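Local coordinates for protein glycoside Hydrolase (Bacteroides uniformis, PDB 5T9X) that probably cleaves agarose or a related algal galactan, as a family 16 glycoside hydrolase in the agarose-degrading pathway of a gut symbiont, at residues K91-H97 with C151-K155; V158-Y163 with Y257-P261; A168-N172 with I246-D250; I215-H219 with Y230-D234. All coordinates share one frame; numbering follows the deposited sequence.

Interaction 1 of 4, residues K91-H97 with C151-K155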
# COMPACT_ATOMS: atom_id res chain seq x y z
N LYS A 91 -1.11 17.79 -3.57
CA LYS A 91 -1.72 16.50 -3.90
C LYS A 91 -1.93 15.52 -2.76
O LYS A 91 -2.58 14.51 -2.96
CB LYS A 91 -0.88 15.81 -4.99
CG LYS A 91 -0.89 16.58 -6.30
CD LYS A 91 0.17 16.07 -7.24
CE LYS A 91 0.17 16.90 -8.51
NZ LYS A 91 0.83 16.09 -9.55
N TRP A 92 -1.38 15.81 -1.58
CA TRP A 92 -1.25 14.82 -0.52
C TRP A 92 -1.43 15.47 0.83
O TRP A 92 -1.18 16.65 0.97
CB TRP A 92 0.13 14.17 -0.56
CG TRP A 92 0.51 13.56 -1.88
CD1 TRP A 92 1.38 14.08 -2.79
CD2 TRP A 92 0.05 12.33 -2.43
NE1 TRP A 92 1.49 13.25 -3.87
CE2 TRP A 92 0.69 12.16 -3.67
CE3 TRP A 92 -0.83 11.34 -1.99
CZ2 TRP A 92 0.47 11.04 -4.50
CZ3 TRP A 92 -1.07 10.23 -2.81
CH2 TRP A 92 -0.41 10.09 -4.05
N THR A 93 -1.90 14.71 1.81
CA THR A 93 -1.77 15.08 3.22
C THR A 93 -0.87 14.06 3.89
O THR A 93 -0.79 12.91 3.45
CB THR A 93 -3.12 15.09 3.95
OG1 THR A 93 -3.66 13.77 4.02
CG2 THR A 93 -4.10 16.04 3.27
N ASP A 94 -0.19 14.47 4.97
CA ASP A 94 0.78 13.60 5.69
C ASP A 94 0.16 12.85 6.90
O ASP A 94 0.81 12.67 7.94
CB ASP A 94 2.07 14.38 6.10
CG ASP A 94 1.77 15.70 6.83
OD1 ASP A 94 0.58 15.98 7.10
OD2 ASP A 94 2.73 16.47 7.11
N TYR A 95 -1.09 12.42 6.75
CA TYR A 95 -1.75 11.57 7.73
C TYR A 95 -2.73 10.65 7.02
O TYR A 95 -2.84 10.70 5.82
CB TYR A 95 -2.46 12.42 8.80
CG TYR A 95 -2.47 11.78 10.17
CD1 TYR A 95 -1.32 11.68 10.93
CD2 TYR A 95 -3.64 11.24 10.71
CE1 TYR A 95 -1.32 11.08 12.18
CE2 TYR A 95 -3.66 10.64 11.97
CZ TYR A 95 -2.51 10.58 12.71
OH TYR A 95 -2.51 9.97 13.95
N TYR A 96 -3.38 9.77 7.78
CA TYR A 96 -4.45 8.87 7.30
C TYR A 96 -5.66 9.73 7.07
O TYR A 96 -5.72 10.84 7.60
CB TYR A 96 -4.71 7.83 8.39
CG TYR A 96 -5.70 6.73 8.16
CD1 TYR A 96 -5.46 5.71 7.25
CD2 TYR A 96 -6.84 6.61 8.97
CE1 TYR A 96 -6.35 4.65 7.09
CE2 TYR A 96 -7.73 5.56 8.82
CZ TYR A 96 -7.49 4.58 7.89
OH TYR A 96 -8.38 3.56 7.78
N HIS A 97 -6.63 9.20 6.34
CA HIS A 97 -7.84 9.94 5.96
C HIS A 97 -8.84 10.29 7.11
O HIS A 97 -9.85 10.93 6.88
CB HIS A 97 -8.54 9.27 4.71
CG HIS A 97 -9.36 8.03 4.98
ND1 HIS A 97 -9.73 7.60 6.24
CD2 HIS A 97 -9.94 7.16 4.12
CE1 HIS A 97 -10.45 6.50 6.15
NE2 HIS A 97 -10.61 6.22 4.87
N CYS A 151 2.16 8.00 7.37
CA CYS A 151 1.05 7.68 6.50
C CYS A 151 0.70 8.87 5.63
O CYS A 151 0.68 10.01 6.10
CB CYS A 151 -0.16 7.31 7.35
SG CYS A 151 -1.52 6.59 6.43
N VAL A 152 0.40 8.61 4.37
CA VAL A 152 0.06 9.62 3.38
C VAL A 152 -1.29 9.27 2.75
O VAL A 152 -1.60 8.10 2.52
CB VAL A 152 1.17 9.65 2.33
CG1 VAL A 152 0.77 10.36 1.05
CG2 VAL A 152 2.41 10.30 2.91
N THR A 153 -2.07 10.30 2.46
CA THR A 153 -3.37 10.16 1.82
C THR A 153 -3.49 11.15 0.69
O THR A 153 -3.13 12.32 0.84
CB THR A 153 -4.53 10.46 2.81
OG1 THR A 153 -4.40 9.62 3.95
CG2 THR A 153 -5.91 10.21 2.16
N SER A 154 -4.08 10.70 -0.42
CA SER A 154 -4.32 11.56 -1.57
C SER A 154 -5.35 12.66 -1.27
O SER A 154 -6.20 12.51 -0.38
CB SER A 154 -4.82 10.74 -2.74
OG SER A 154 -6.09 10.22 -2.45
N LYS A 155 -5.28 13.75 -2.01
CA LYS A 155 -6.25 14.84 -1.86
C LYS A 155 -7.48 14.61 -2.69
O LYS A 155 -8.52 15.11 -2.34
CB LYS A 155 -5.65 16.24 -2.12
CG LYS A 155 -4.91 16.78 -0.90
CD LYS A 155 -4.65 18.28 -0.93
CE LYS A 155 -4.61 18.81 0.52
NZ LYS A 155 -3.88 20.10 0.71
O HOH W 1 2.03 10.33 8.99
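Thr153 pairs with Thr93 through two backbone hydrogen bonds, Thr93 N to Thr153 O (2.9 Å) and Thr153 N to Thr93 O (3.1 Å). This is an antiparallel hydrogen-bonded pair. The two threonine side chains lie side by side and point the same way. A further bond comes from the Thr153 hydroxyl. OG1 lies anti to the carbonyl carbon of its own residue (chi1 -56°), which brings it to Tyr95 O at 2.7 Å. It meets that oxygen in the carbonyl plane, on a lone pair. The other branch, CG2, rests against His97 CB. The loop after Asp94 is thus held to the strand by a side chain where the strand pairing has stopped. Strand 92-93 is a short outer partner of the long strand 140-154, in the sheet of the GH16-type beta-sandwich that also holds strand 188-195. Trp92 and Ser154 form the neighbouring non-hydrogen-bonded pair. The six-membered part of the indole reaches back across strand 140-154: CE3 meets Ser154 CA at 3.5 Å and Val152 CG1 at 3.6 Å. At the far end, Cys151 SG sits at the edge of the Tyr96 ring, 5.4 Å from its centroid. Water 1 links Asp94 O to Cys151 N. Lys155 N donates to Lys91 O (3.0 Å) from above the carbonyl plane. Further out, Phe76 and Phe88 meet the Trp92 ring, and Asp74 OD2 accepts from its NE1. Ile301 and Ile299 of strand 298-304 bind the backbones of Val152 and Ser154.

Interaction 2 of 4, residues V158-Y163 with Y257-P261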
# COMPACT_ATOMS: atom_id res chain seq x y z
N VAL A 158 -10.13 8.21 -6.61
CA VAL A 158 -10.21 7.49 -7.86
C VAL A 158 -11.37 6.53 -7.79
O VAL A 158 -11.83 6.17 -6.71
CB VAL A 158 -8.90 6.76 -8.22
CG1 VAL A 158 -7.77 7.77 -8.29
CG2 VAL A 158 -8.53 5.66 -7.25
N VAL A 159 -11.87 6.16 -8.96
CA VAL A 159 -12.91 5.18 -9.09
C VAL A 159 -12.72 4.50 -10.41
O VAL A 159 -12.09 5.06 -11.31
CB VAL A 159 -14.31 5.83 -8.99
CG1 VAL A 159 -14.68 6.63 -10.25
CG2 VAL A 159 -15.37 4.75 -8.71
N TYR A 160 -13.26 3.30 -10.53
CA TYR A 160 -13.17 2.52 -11.76
C TYR A 160 -13.77 3.30 -12.94
O TYR A 160 -14.69 4.08 -12.70
CB TYR A 160 -13.89 1.16 -11.58
CG TYR A 160 -15.42 1.23 -11.63
CD1 TYR A 160 -16.08 1.16 -12.85
CD2 TYR A 160 -16.18 1.39 -10.49
CE1 TYR A 160 -17.46 1.25 -12.93
CE2 TYR A 160 -17.56 1.46 -10.56
CZ TYR A 160 -18.18 1.42 -11.79
OH TYR A 160 -19.53 1.48 -11.90
N PRO A 161 -13.29 3.12 -14.18
CA PRO A 161 -12.09 2.32 -14.53
C PRO A 161 -10.81 3.14 -14.30
O PRO A 161 -10.79 4.34 -14.58
CB PRO A 161 -12.27 1.97 -16.00
CG PRO A 161 -13.50 2.64 -16.46
CD PRO A 161 -13.99 3.58 -15.38
N VAL A 162 -9.77 2.53 -13.71
CA VAL A 162 -8.58 3.29 -13.35
C VAL A 162 -7.42 2.32 -13.19
O VAL A 162 -7.62 1.17 -12.78
CB VAL A 162 -8.81 4.18 -12.10
CG1 VAL A 162 -9.17 3.36 -10.87
CG2 VAL A 162 -7.60 5.04 -11.81
N TYR A 163 -6.22 2.78 -13.60
CA TYR A 163 -4.99 2.01 -13.43
C TYR A 163 -4.12 2.80 -12.51
O TYR A 163 -3.87 3.95 -12.79
CB TYR A 163 -4.29 1.77 -14.76
CG TYR A 163 -3.04 0.97 -14.60
CD1 TYR A 163 -3.09 -0.36 -14.19
CD2 TYR A 163 -1.78 1.53 -14.84
CE1 TYR A 163 -1.94 -1.11 -14.02
CE2 TYR A 163 -0.62 0.78 -14.66
CZ TYR A 163 -0.72 -0.54 -14.25
OH TYR A 163 0.41 -1.29 -14.09
N TYR A 257 -5.34 -2.65 -12.26
CA TYR A 257 -6.40 -2.18 -13.09
C TYR A 257 -7.71 -2.54 -12.40
O TYR A 257 -8.12 -3.71 -12.36
CB TYR A 257 -6.31 -2.81 -14.48
CG TYR A 257 -7.29 -2.30 -15.52
CD1 TYR A 257 -7.96 -1.10 -15.37
CD2 TYR A 257 -7.48 -3.00 -16.69
CE1 TYR A 257 -8.85 -0.64 -16.33
CE2 TYR A 257 -8.37 -2.54 -17.66
CZ TYR A 257 -9.04 -1.36 -17.47
OH TYR A 257 -9.93 -0.88 -18.40
N TRP A 258 -8.30 -1.52 -11.79
CA TRP A 258 -9.63 -1.58 -11.24
C TRP A 258 -10.55 -1.30 -12.41
O TRP A 258 -10.84 -0.14 -12.72
CB TRP A 258 -9.77 -0.52 -10.14
CG TRP A 258 -11.08 -0.46 -9.47
CD1 TRP A 258 -12.10 -1.36 -9.57
CD2 TRP A 258 -11.49 0.52 -8.55
NE1 TRP A 258 -13.15 -0.95 -8.79
CE2 TRP A 258 -12.79 0.19 -8.14
CE3 TRP A 258 -10.89 1.66 -8.01
CZ2 TRP A 258 -13.51 0.96 -7.26
CZ3 TRP A 258 -11.59 2.42 -7.14
CH2 TRP A 258 -12.88 2.08 -6.76
N LYS A 259 -11.03 -2.35 -13.04
CA LYS A 259 -11.73 -2.21 -14.30
C LYS A 259 -13.24 -1.93 -14.13
O LYS A 259 -13.80 -1.09 -14.80
CB LYS A 259 -11.47 -3.47 -15.13
CG LYS A 259 -12.11 -3.47 -16.48
CD LYS A 259 -11.64 -4.64 -17.32
CE LYS A 259 -12.54 -4.72 -18.56
NZ LYS A 259 -12.02 -5.71 -19.53
N ASP A 260 -13.89 -2.67 -13.25
CA ASP A 260 -15.29 -2.45 -12.90
C ASP A 260 -15.50 -3.03 -11.49
O ASP A 260 -14.54 -3.51 -10.90
CB ASP A 260 -16.20 -3.01 -13.99
CG ASP A 260 -16.11 -4.49 -14.12
OD1 ASP A 260 -16.17 -5.20 -13.10
OD2 ASP A 260 -15.99 -4.98 -15.27
N PRO A 261 -16.72 -3.00 -10.94
CA PRO A 261 -16.83 -3.49 -9.55
C PRO A 261 -16.59 -4.97 -9.28
O PRO A 261 -16.48 -5.36 -8.12
CB PRO A 261 -18.26 -3.10 -9.15
CG PRO A 261 -18.63 -1.98 -10.08
CD PRO A 261 -17.99 -2.37 -11.38
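Tyr160 and Trp258 meet in a CH-pi contact. Tyr160 CB stands over the five-membered ring of Trp258, 3.6 Å from its centroid and 9° off the normal. The backbone N of Tyr160 lies over the same indole. A second CH-pi contact runs the other way: Pro261 CD lies over a face of the Tyr160 ring, 3.9 Å from the centroid. Tyr160 CG sits between its own backbone N and carbonyl carbon (chi1 76°), and this turns the phenol out along Asp260 and Pro261. Two hydrogen bonds join the backbones, Val162 N to Trp258 O (3.0 Å) and Trp258 N to Val162 O (2.9 Å). A CA-H...O contact from Pro161 CA also reaches Trp258 O (3.3 Å). The two bonds mark the antiparallel meeting of strands 162-169 and 252-260, in the second sheet of the beta-sandwich. The cis peptide before Pro161 leads into this pairing. As strand 252-260 ends, Lys259 and Asp260 together sit opposite Asn263, a classic beta bulge. Apolar side chains also touch the indole: Val162 CG1 meets CE3 at 3.7 Å and Val159 CG2 approaches CH2. Met181 of strand 176-182, from the other sheet, also packs on Trp258, whose NE1 donates to Leu293 O.

Interaction 3 of 4, residues A168-N172 with I246-D250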
# COMPACT_ATOMS: atom_id res chain seq x y z
N ALA A 168 8.31 1.41 -6.39
CA ALA A 168 8.59 1.45 -4.97
C ALA A 168 9.63 0.44 -4.57
O ALA A 168 9.77 -0.64 -5.17
CB ALA A 168 7.32 1.18 -4.22
N LYS A 169 10.33 0.79 -3.50
CA LYS A 169 11.32 -0.09 -2.92
C LYS A 169 10.88 -0.43 -1.50
O LYS A 169 10.97 0.39 -0.58
CB LYS A 169 12.68 0.60 -2.92
CG LYS A 169 13.82 -0.27 -2.44
CD LYS A 169 15.13 0.47 -2.71
CE LYS A 169 16.33 -0.45 -2.80
NZ LYS A 169 16.61 -0.96 -1.44
N ILE A 170 10.44 -1.67 -1.34
CA ILE A 170 9.89 -2.15 -0.09
C ILE A 170 10.96 -2.08 1.01
O ILE A 170 12.12 -2.44 0.79
CB ILE A 170 9.37 -3.57 -0.27
CG1 ILE A 170 8.08 -3.53 -1.10
CG2 ILE A 170 9.13 -4.26 1.06
CD1 ILE A 170 7.80 -4.81 -1.84
N ALA A 171 10.56 -1.63 2.19
CA ALA A 171 11.52 -1.43 3.26
C ALA A 171 12.12 -2.76 3.71
O ALA A 171 11.42 -3.75 3.80
CB ALA A 171 10.88 -0.72 4.44
N ASN A 172 13.43 -2.75 4.00
CA ASN A 172 14.12 -3.91 4.57
C ASN A 172 13.88 -3.95 6.09
O ASN A 172 14.77 -3.70 6.88
CB ASN A 172 15.61 -3.84 4.22
CG ASN A 172 16.40 -5.08 4.67
OD1 ASN A 172 15.88 -6.09 5.14
ND2 ASN A 172 17.69 -4.98 4.54
N ILE A 246 13.56 -11.22 -4.44
CA ILE A 246 13.49 -10.58 -3.15
C ILE A 246 13.21 -9.11 -3.43
O ILE A 246 14.14 -8.35 -3.74
CB ILE A 246 14.83 -10.72 -2.38
CG1 ILE A 246 15.30 -12.20 -2.33
CG2 ILE A 246 14.75 -10.09 -0.98
CD1 ILE A 246 14.27 -13.21 -1.85
N TRP A 247 11.94 -8.70 -3.25
CA TRP A 247 11.45 -7.39 -3.71
C TRP A 247 12.12 -6.15 -3.04
O TRP A 247 12.32 -5.13 -3.68
CB TRP A 247 9.90 -7.33 -3.58
CG TRP A 247 9.21 -8.51 -4.25
CD1 TRP A 247 8.70 -9.61 -3.64
CD2 TRP A 247 9.04 -8.72 -5.67
NE1 TRP A 247 8.19 -10.49 -4.57
CE2 TRP A 247 8.39 -9.97 -5.82
CE3 TRP A 247 9.33 -7.98 -6.80
CZ2 TRP A 247 8.05 -10.50 -7.07
CZ3 TRP A 247 8.99 -8.49 -8.04
CH2 TRP A 247 8.35 -9.74 -8.17
N ARG A 248 12.42 -6.26 -1.75
CA ARG A 248 13.31 -5.36 -0.99
C ARG A 248 14.55 -4.79 -1.74
O ARG A 248 14.98 -3.66 -1.51
CB ARG A 248 13.81 -6.17 0.22
CG ARG A 248 15.12 -5.70 0.86
CD ARG A 248 16.08 -6.84 1.08
NE ARG A 248 15.52 -7.71 2.08
CZ ARG A 248 15.99 -8.91 2.41
NH1 ARG A 248 17.05 -9.44 1.81
NH2 ARG A 248 15.36 -9.58 3.36
N ASN A 249 15.15 -5.61 -2.59
CA ASN A 249 16.44 -5.27 -3.18
C ASN A 249 16.41 -4.23 -4.26
O ASN A 249 17.45 -3.74 -4.63
CB ASN A 249 17.14 -6.55 -3.70
CG ASN A 249 17.56 -7.49 -2.58
OD1 ASN A 249 17.71 -7.09 -1.42
ND2 ASN A 249 17.75 -8.74 -2.92
N ASP A 250 15.25 -3.90 -4.80
CA ASP A 250 15.19 -2.88 -5.82
C ASP A 250 13.82 -2.20 -5.88
O ASP A 250 12.91 -2.58 -5.14
CB ASP A 250 15.55 -3.51 -7.17
CG ASP A 250 16.44 -2.60 -8.01
OD1 ASP A 250 16.16 -1.37 -8.14
OD2 ASP A 250 17.44 -3.15 -8.54
O HOH W 2 10.12 -3.15 -3.80
O HOH W 3 14.88 -1.91 0.94
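Ile170 and Arg248 bring the two backbones nearest, with CA atoms 4.8 Å apart. Segment 168-172 is the end of strand 162-169 and the loop after it. Residues 247-249 form a short 3-10 turn in the connection from strand 227-239 to strand 252-260. The turn therefore packs against a strand end of the beta-sandwich. Two waters bridge the backbones. Water 2 takes a bond from Ile170 N (2.9 Å) and donates toward Ala168 O and Trp247 O. Water 3 donates toward Ile170 O and Arg248 O. Lys169 adds a direct bond, NZ to Arg248 O at 3.2 Å. Its chain is extended as far as CE and bends only at the last torsion (chi4 -70°), which turns the amine to that oxygen. A leucine here would remove the amine, and Arg248 O would probably be left with water 3 as its mate in this contact. Ile170 CD1 packs on Trp247 CB (3.7 Å), the two side chains pointing the same way. The Asn172 amide crosses Arg248, their flat groups 33° apart. The guanidinium itself turns elsewhere, to Asp199 and Gly197 O, and Ile246 CG2 sits 3.6 Å above one of its faces.

Interaction 4 of 4, residues I215-H219 with Y230-D234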
# COMPACT_ATOMS: atom_id res chain seq x y z
N ILE A 215 4.70 -10.52 -2.29
CA ILE A 215 3.86 -9.32 -2.23
C ILE A 215 2.42 -9.81 -2.05
O ILE A 215 1.98 -10.69 -2.77
CB ILE A 215 3.95 -8.49 -3.51
CG1 ILE A 215 5.41 -8.22 -3.88
CG2 ILE A 215 3.21 -7.16 -3.34
CD1 ILE A 215 5.55 -7.71 -5.30
N HIS A 216 1.71 -9.24 -1.09
CA HIS A 216 0.28 -9.49 -0.90
C HIS A 216 -0.54 -8.61 -1.84
O HIS A 216 -0.51 -7.40 -1.71
CB HIS A 216 -0.12 -9.21 0.55
CG HIS A 216 -1.45 -9.76 0.94
ND1 HIS A 216 -2.28 -9.11 1.83
CD2 HIS A 216 -2.10 -10.88 0.57
CE1 HIS A 216 -3.38 -9.82 1.99
NE2 HIS A 216 -3.30 -10.90 1.24
N LEU A 217 -1.24 -9.25 -2.76
CA LEU A 217 -2.12 -8.61 -3.71
C LEU A 217 -3.56 -8.96 -3.31
O LEU A 217 -3.99 -10.10 -3.48
CB LEU A 217 -1.85 -9.15 -5.10
CG LEU A 217 -0.41 -9.09 -5.57
CD1 LEU A 217 -0.27 -9.90 -6.84
CD2 LEU A 217 0.04 -7.65 -5.82
N SER A 218 -4.29 -8.00 -2.80
CA SER A 218 -5.56 -8.28 -2.20
C SER A 218 -6.53 -7.11 -2.27
O SER A 218 -6.23 -6.07 -2.82
CB SER A 218 -5.34 -8.66 -0.73
OG SER A 218 -6.39 -9.52 -0.28
N HIS A 219 -7.71 -7.35 -1.73
CA HIS A 219 -8.70 -6.31 -1.52
C HIS A 219 -9.55 -6.75 -0.34
O HIS A 219 -9.52 -7.93 0.02
CB HIS A 219 -9.54 -6.11 -2.80
CG HIS A 219 -10.58 -7.15 -3.02
ND1 HIS A 219 -10.32 -8.33 -3.67
CD2 HIS A 219 -11.89 -7.19 -2.69
CE1 HIS A 219 -11.42 -9.05 -3.74
NE2 HIS A 219 -12.39 -8.38 -3.15
N TYR A 230 -13.93 -9.42 4.73
CA TYR A 230 -13.63 -10.42 3.70
C TYR A 230 -12.43 -10.01 2.86
O TYR A 230 -12.34 -8.88 2.46
CB TYR A 230 -14.79 -10.65 2.76
CG TYR A 230 -14.38 -11.43 1.56
CD1 TYR A 230 -14.35 -12.81 1.59
CD2 TYR A 230 -13.93 -10.79 0.40
CE1 TYR A 230 -13.95 -13.54 0.47
CE2 TYR A 230 -13.51 -11.50 -0.71
CZ TYR A 230 -13.53 -12.88 -0.67
OH TYR A 230 -13.13 -13.60 -1.77
N GLN A 231 -11.54 -10.95 2.60
CA GLN A 231 -10.56 -10.83 1.51
C GLN A 231 -10.42 -12.17 0.83
O GLN A 231 -10.76 -13.19 1.40
CB GLN A 231 -9.21 -10.38 2.03
CG GLN A 231 -8.56 -11.32 3.05
CD GLN A 231 -7.12 -10.94 3.42
OE1 GLN A 231 -6.43 -10.21 2.72
NE2 GLN A 231 -6.67 -11.48 4.53
N PRO A 232 -9.87 -12.18 -0.39
CA PRO A 232 -9.51 -13.46 -0.98
C PRO A 232 -8.41 -14.16 -0.16
O PRO A 232 -7.58 -13.53 0.46
CB PRO A 232 -9.01 -13.09 -2.37
CG PRO A 232 -9.61 -11.76 -2.65
CD PRO A 232 -9.58 -11.07 -1.32
N THR A 233 -8.47 -15.47 -0.16
CA THR A 233 -7.75 -16.29 0.80
C THR A 233 -6.93 -17.42 0.12
O THR A 233 -6.43 -18.32 0.79
CB THR A 233 -8.77 -16.93 1.77
OG1 THR A 233 -9.80 -17.60 1.01
CG2 THR A 233 -9.41 -15.87 2.68
N ASP A 234 -6.77 -17.33 -1.20
CA ASP A 234 -6.14 -18.39 -1.96
C ASP A 234 -4.61 -18.17 -2.12
O ASP A 234 -4.11 -17.11 -1.80
CB ASP A 234 -6.91 -18.62 -3.27
CG ASP A 234 -6.77 -17.47 -4.25
OD1 ASP A 234 -7.33 -16.38 -3.98
OD2 ASP A 234 -6.08 -17.68 -5.28
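Gln231 reaches Ser218 and His216 through a folded start and a straight chain. Its CG lies between the backbone N and the carbonyl carbon (chi1 61°), and the chain then runs extended, carrying OE1 in toward strand 215-224. Ser218 OG is swung anti to its own N (chi1 -153°) to face it. The hydroxyl donates to Gln231 OE1 at 3.1 Å, tilted a little from the amide plane. The same oxygen lies at the edge of the His216 ring, in its plane, 3.2 Å from CE1. Ring and amide planes stand 82° apart. Ser218 CB covers part of one His216 face, and the ring also stacks with Trp238. His216 ND1 is bound to Glu194 OE1. An alanine in place of Gln231 would probably leave the Ser218 hydroxyl without its mate and open a gap at the His216 edge. Nearer the turn, the His219 ring crosses Pro232 at about a right angle, and CE1 touches Pro232 CG at 3.4 Å. His219 NE2 lies near the edge of the Tyr230 ring but is bonded to Ile282 O. His219 O is flanked by Gln231 CB (3.2 Å) and Pro232 CD (3.4 Å). A CA-H...O contact from Gln231 CA reaches it too. Strands 215-224 and 227-239 form a beta hairpin, the second irregular at 231-234. The hairpin borders strand 188-195, whose Glu-Ile-Asp-Ile-Ile-Glu run matches the GH16 signature. Its last residue is Glu194, so His216, and through it Gln231, probably lies close to the active site.

Overall arrangement
Interactions 1 and 4 lie in the same sheet, on opposite sides of the chain's centre, about 24 Å apart between centres. Interactions 2 and 3 share strand 162-169 of the other sheet. Interaction 4 is the buried one; the rest are partly exposed. The chemistry follows the place. Interactions 1 and 2 combine strand pairing with side-chain packing, the second richer in aromatic contacts. Interaction 3 relies on bridging waters and a lysine. Interaction 4 depends on a glutamine amide meeting a buried serine hydroxyl. Interactions 3 and 4 touch directly, Trp247 CD1 lying 3.6 Å from Ile215 CG1. Along the chain, interaction 4 is nested within interaction 3, and that within interaction 2.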